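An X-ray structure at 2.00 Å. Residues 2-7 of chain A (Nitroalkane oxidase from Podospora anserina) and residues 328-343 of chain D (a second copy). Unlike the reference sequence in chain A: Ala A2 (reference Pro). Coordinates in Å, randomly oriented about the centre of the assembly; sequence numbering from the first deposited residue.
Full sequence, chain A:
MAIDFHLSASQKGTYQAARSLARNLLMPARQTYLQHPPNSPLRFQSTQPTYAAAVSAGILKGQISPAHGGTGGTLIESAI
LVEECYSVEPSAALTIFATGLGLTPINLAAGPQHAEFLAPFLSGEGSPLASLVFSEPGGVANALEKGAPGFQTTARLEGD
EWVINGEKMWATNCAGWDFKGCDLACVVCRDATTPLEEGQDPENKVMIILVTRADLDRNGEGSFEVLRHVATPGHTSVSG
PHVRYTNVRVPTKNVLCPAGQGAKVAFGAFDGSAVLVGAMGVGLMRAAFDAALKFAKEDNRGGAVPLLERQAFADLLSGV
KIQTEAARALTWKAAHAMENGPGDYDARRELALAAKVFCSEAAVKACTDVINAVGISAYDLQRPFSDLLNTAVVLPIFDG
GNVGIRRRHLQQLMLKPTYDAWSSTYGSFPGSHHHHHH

Chain A, residues 2-7: AIDFHL
Chain D, residues 328-343: RALTWKAAHAMENGPG

Chain A residues 2-7 form an irregular, mostly extended segment (phi/psi -60/117 at Ile A3, -147/124 at Asp A4, -80/136 at His A6), kinked at Phe A5 (-106/8). It lies against a chain D helix already under way at Arg D328, with i to i+4 bonds as far as Met D338 N to Ala D334 O; Glu D339 and Asn D340 then make longer i to i+3 bonds. Gly D341 leaves helical geometry at phi/psi 71/-162, a positive phi that favours glycine, and a cis peptide leads into Pro D342. The CA atoms of Phe A5 and Lys D333 lie 6.5 Å apart, those of His A6 and Pro D342 7.7 Å; the segment runs largely across the helix.

Ile A3 (m, t) points toward the helix and sets CD1 over the face of Trp D332 (m, chi2 12°), 3.4 Å from CZ3, an apolar CH-pi contact. Phe A5 (m, chi2 79°) is the most extensively covered residue. Its flat ring lies close to the helix backbone: Lys D333 CA sits 3.6 Å from the Phe A5 ring centroid, nearly along the normal, and Phe A5 CZ is 3.4 Å from Lys D333 N. The lysine chain (t, p, t, t) runs past the ring, with CD 3.6 Å from Phe A5 CD2, carrying its ammonium to a water that accepts from Lys D333 NZ (2.7 Å) and donates to Phe A5 O (3.0 Å).

His D336 (t, chi2 -89°) packs its ring face against the chain A backbone at Asp A4 C and Phe A5 N (Phe A5 N to His D336 CE1 3.6 Å), while its edge meets the face of His A6, planes at 86° and centroids 4.9 Å apart. Asp A4 (t) points away at CB, yet OD1 accepts from His A6 N (3.0 Å), spanning the kink at Phe A5, and lies 3.3 Å from His D336 NE2. His A6 (m, chi2 172°) reaches carbonyls where the chain is leaving the helix: NE2 donates weak hydrogen bonds to Asn D340 O (3.1 Å) and Gly D341 O (3.0 Å). Asn D340 (m, chi2 -85°) donates from ND2 to His D336 O (2.9 Å).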

# COMPACT_ATOMS: atom_id res chain seq x y z
N ALA A 2 10.42 -0.85 34.09
CA ALA A 2 9.79 0.48 34.02
C ALA A 2 9.97 1.04 32.62
O ALA A 2 11.09 1.26 32.17
CB ALA A 2 10.40 1.42 35.04
N ILE A 3 8.86 1.28 31.92
CA ILE A 3 8.93 1.65 30.52
C ILE A 3 9.71 2.95 30.37
O ILE A 3 9.31 3.99 30.87
CB ILE A 3 7.52 1.77 29.90
CG1 ILE A 3 6.80 0.42 30.03
CG2 ILE A 3 7.60 2.23 28.43
CD1 ILE A 3 5.31 0.48 29.78
N ASP A 4 10.84 2.87 29.68
CA ASP A 4 11.78 3.99 29.63
C ASP A 4 12.47 3.99 28.26
O ASP A 4 13.07 2.99 27.88
CB ASP A 4 12.81 3.83 30.75
CG ASP A 4 13.66 5.09 30.96
OD1 ASP A 4 13.52 6.06 30.17
OD2 ASP A 4 14.47 5.09 31.91
N PHE A 5 12.39 5.11 27.54
CA PHE A 5 13.05 5.26 26.23
C PHE A 5 14.30 6.15 26.27
O PHE A 5 14.88 6.47 25.22
CB PHE A 5 12.04 5.77 25.19
CG PHE A 5 10.99 4.75 24.80
CD1 PHE A 5 9.90 4.51 25.62
CD2 PHE A 5 11.12 4.03 23.62
CE1 PHE A 5 8.94 3.57 25.27
CE2 PHE A 5 10.16 3.08 23.27
CZ PHE A 5 9.07 2.86 24.10
N HIS A 6 14.73 6.55 27.46
CA HIS A 6 15.97 7.31 27.60
C HIS A 6 17.19 6.40 27.55
O HIS A 6 17.22 5.35 28.18
CB HIS A 6 15.98 8.11 28.91
CG HIS A 6 15.09 9.31 28.90
ND1 HIS A 6 14.83 10.07 30.02
CD2 HIS A 6 14.39 9.89 27.89
CE1 HIS A 6 14.02 11.06 29.71
NE2 HIS A 6 13.73 10.97 28.42
N LEU A 7 18.21 6.81 26.81
CA LEU A 7 19.45 6.08 26.78
C LEU A 7 20.19 6.32 28.09
O LEU A 7 20.21 7.45 28.59
CB LEU A 7 20.34 6.55 25.63
CG LEU A 7 19.99 6.16 24.19
CD1 LEU A 7 18.65 6.71 23.80
CD2 LEU A 7 21.06 6.69 23.28
N ARG D 328 2.23 -0.33 18.88
CA ARG D 328 2.38 -0.17 20.33
C ARG D 328 3.74 0.41 20.72
O ARG D 328 3.83 1.27 21.61
CB ARG D 328 2.10 -1.47 21.11
CG ARG D 328 1.93 -1.24 22.64
CD ARG D 328 1.39 -2.48 23.37
NE ARG D 328 2.00 -3.62 22.74
CZ ARG D 328 1.35 -4.61 22.16
NH1 ARG D 328 0.03 -4.68 22.18
NH2 ARG D 328 2.07 -5.55 21.58
N ALA D 329 4.81 -0.07 20.09
CA ALA D 329 6.13 0.45 20.43
C ALA D 329 6.21 1.95 20.15
O ALA D 329 6.76 2.70 20.95
CB ALA D 329 7.25 -0.33 19.70
N LEU D 330 5.65 2.38 19.03
CA LEU D 330 5.63 3.79 18.69
C LEU D 330 4.74 4.57 19.67
O LEU D 330 5.12 5.63 20.15
CB LEU D 330 5.14 4.01 17.26
CG LEU D 330 4.92 5.48 16.87
CD1 LEU D 330 6.20 6.29 16.99
CD2 LEU D 330 4.34 5.61 15.46
N THR D 331 3.56 4.04 19.96
CA THR D 331 2.65 4.67 20.93
C THR D 331 3.32 4.89 22.29
O THR D 331 3.30 6.00 22.83
CB THR D 331 1.37 3.86 21.09
OG1 THR D 331 0.62 3.92 19.86
CG2 THR D 331 0.51 4.40 22.24
N TRP D 332 3.95 3.86 22.83
CA TRP D 332 4.67 4.01 24.10
C TRP D 332 5.83 5.01 24.02
O TRP D 332 6.05 5.82 24.93
CB TRP D 332 5.17 2.66 24.61
CG TRP D 332 4.07 1.74 25.06
CD1 TRP D 332 2.73 1.89 24.86
CD2 TRP D 332 4.23 0.52 25.79
NE1 TRP D 332 2.04 0.83 25.42
CE2 TRP D 332 2.94 -0.02 26.00
CE3 TRP D 332 5.34 -0.17 26.28
CZ2 TRP D 332 2.74 -1.23 26.68
CZ3 TRP D 332 5.13 -1.36 26.97
CH2 TRP D 332 3.84 -1.87 27.16
N LYS D 333 6.60 4.96 22.93
CA LYS D 333 7.64 5.97 22.75
C LYS D 333 7.08 7.40 22.79
O LYS D 333 7.65 8.27 23.45
CB LYS D 333 8.39 5.77 21.42
CG LYS D 333 9.27 6.95 21.04
CD LYS D 333 10.42 7.13 22.02
CE LYS D 333 11.23 8.37 21.67
NZ LYS D 333 12.42 8.61 22.55
N ALA D 334 5.98 7.64 22.08
CA ALA D 334 5.38 8.97 22.07
C ALA D 334 4.85 9.34 23.47
O ALA D 334 4.97 10.48 23.91
CB ALA D 334 4.26 9.04 21.05
N ALA D 335 4.26 8.36 24.14
CA ALA D 335 3.69 8.58 25.48
C ALA D 335 4.81 8.96 26.42
O ALA D 335 4.68 9.88 27.22
CB ALA D 335 2.96 7.32 25.98
N HIS D 336 5.93 8.25 26.31
CA HIS D 336 7.08 8.53 27.16
C HIS D 336 7.71 9.88 26.86
O HIS D 336 7.97 10.67 27.77
CB HIS D 336 8.12 7.42 27.04
CG HIS D 336 9.27 7.58 27.99
ND1 HIS D 336 10.40 8.31 27.68
CD2 HIS D 336 9.44 7.12 29.25
CE1 HIS D 336 11.23 8.27 28.70
NE2 HIS D 336 10.68 7.56 29.67
N ALA D 337 7.93 10.16 25.58
CA ALA D 337 8.60 11.39 25.17
C ALA D 337 7.79 12.65 25.50
O ALA D 337 8.36 13.69 25.85
CB ALA D 337 8.93 11.36 23.68
N MET D 338 6.47 12.56 25.36
CA MET D 338 5.61 13.70 25.65
C MET D 338 5.84 14.26 27.06
O MET D 338 5.77 15.47 27.29
CB MET D 338 4.15 13.33 25.49
CG MET D 338 3.63 13.44 24.05
SD MET D 338 3.62 15.15 23.46
CE MET D 338 2.54 15.90 24.68
N GLU D 339 6.11 13.37 28.01
CA GLU D 339 6.26 13.76 29.41
C GLU D 339 7.71 13.77 29.89
O GLU D 339 8.00 14.27 30.98
CB GLU D 339 5.38 12.88 30.30
CG GLU D 339 3.88 12.98 29.94
CD GLU D 339 2.97 12.28 30.95
OE1 GLU D 339 3.40 11.27 31.55
OE2 GLU D 339 1.83 12.75 31.13
N ASN D 340 8.62 13.23 29.09
CA ASN D 340 9.99 13.06 29.55
C ASN D 340 11.08 13.56 28.60
O ASN D 340 12.25 13.59 28.97
CB ASN D 340 10.26 11.59 29.89
CG ASN D 340 9.36 11.08 30.99
OD1 ASN D 340 9.67 11.24 32.16
ND2 ASN D 340 8.26 10.44 30.61
N GLY D 341 10.71 13.94 27.38
CA GLY D 341 11.71 14.33 26.39
C GLY D 341 12.48 13.10 25.93
O GLY D 341 12.04 11.98 26.18
N PRO D 342 13.67 13.29 25.31
CA PRO D 342 14.51 14.50 25.20
C PRO D 342 14.18 15.54 24.14
O PRO D 342 15.00 16.44 23.90
CB PRO D 342 15.88 13.91 24.85
CG PRO D 342 15.52 12.72 24.02
CD PRO D 342 14.36 12.11 24.75
N GLY D 343 13.04 15.48 23.48
CA GLY D 343 12.79 16.59 22.56
C GLY D 343 12.50 17.92 23.27
O GLY D 343 12.39 17.97 24.50
O HOH W 1 14.15 6.58 22.32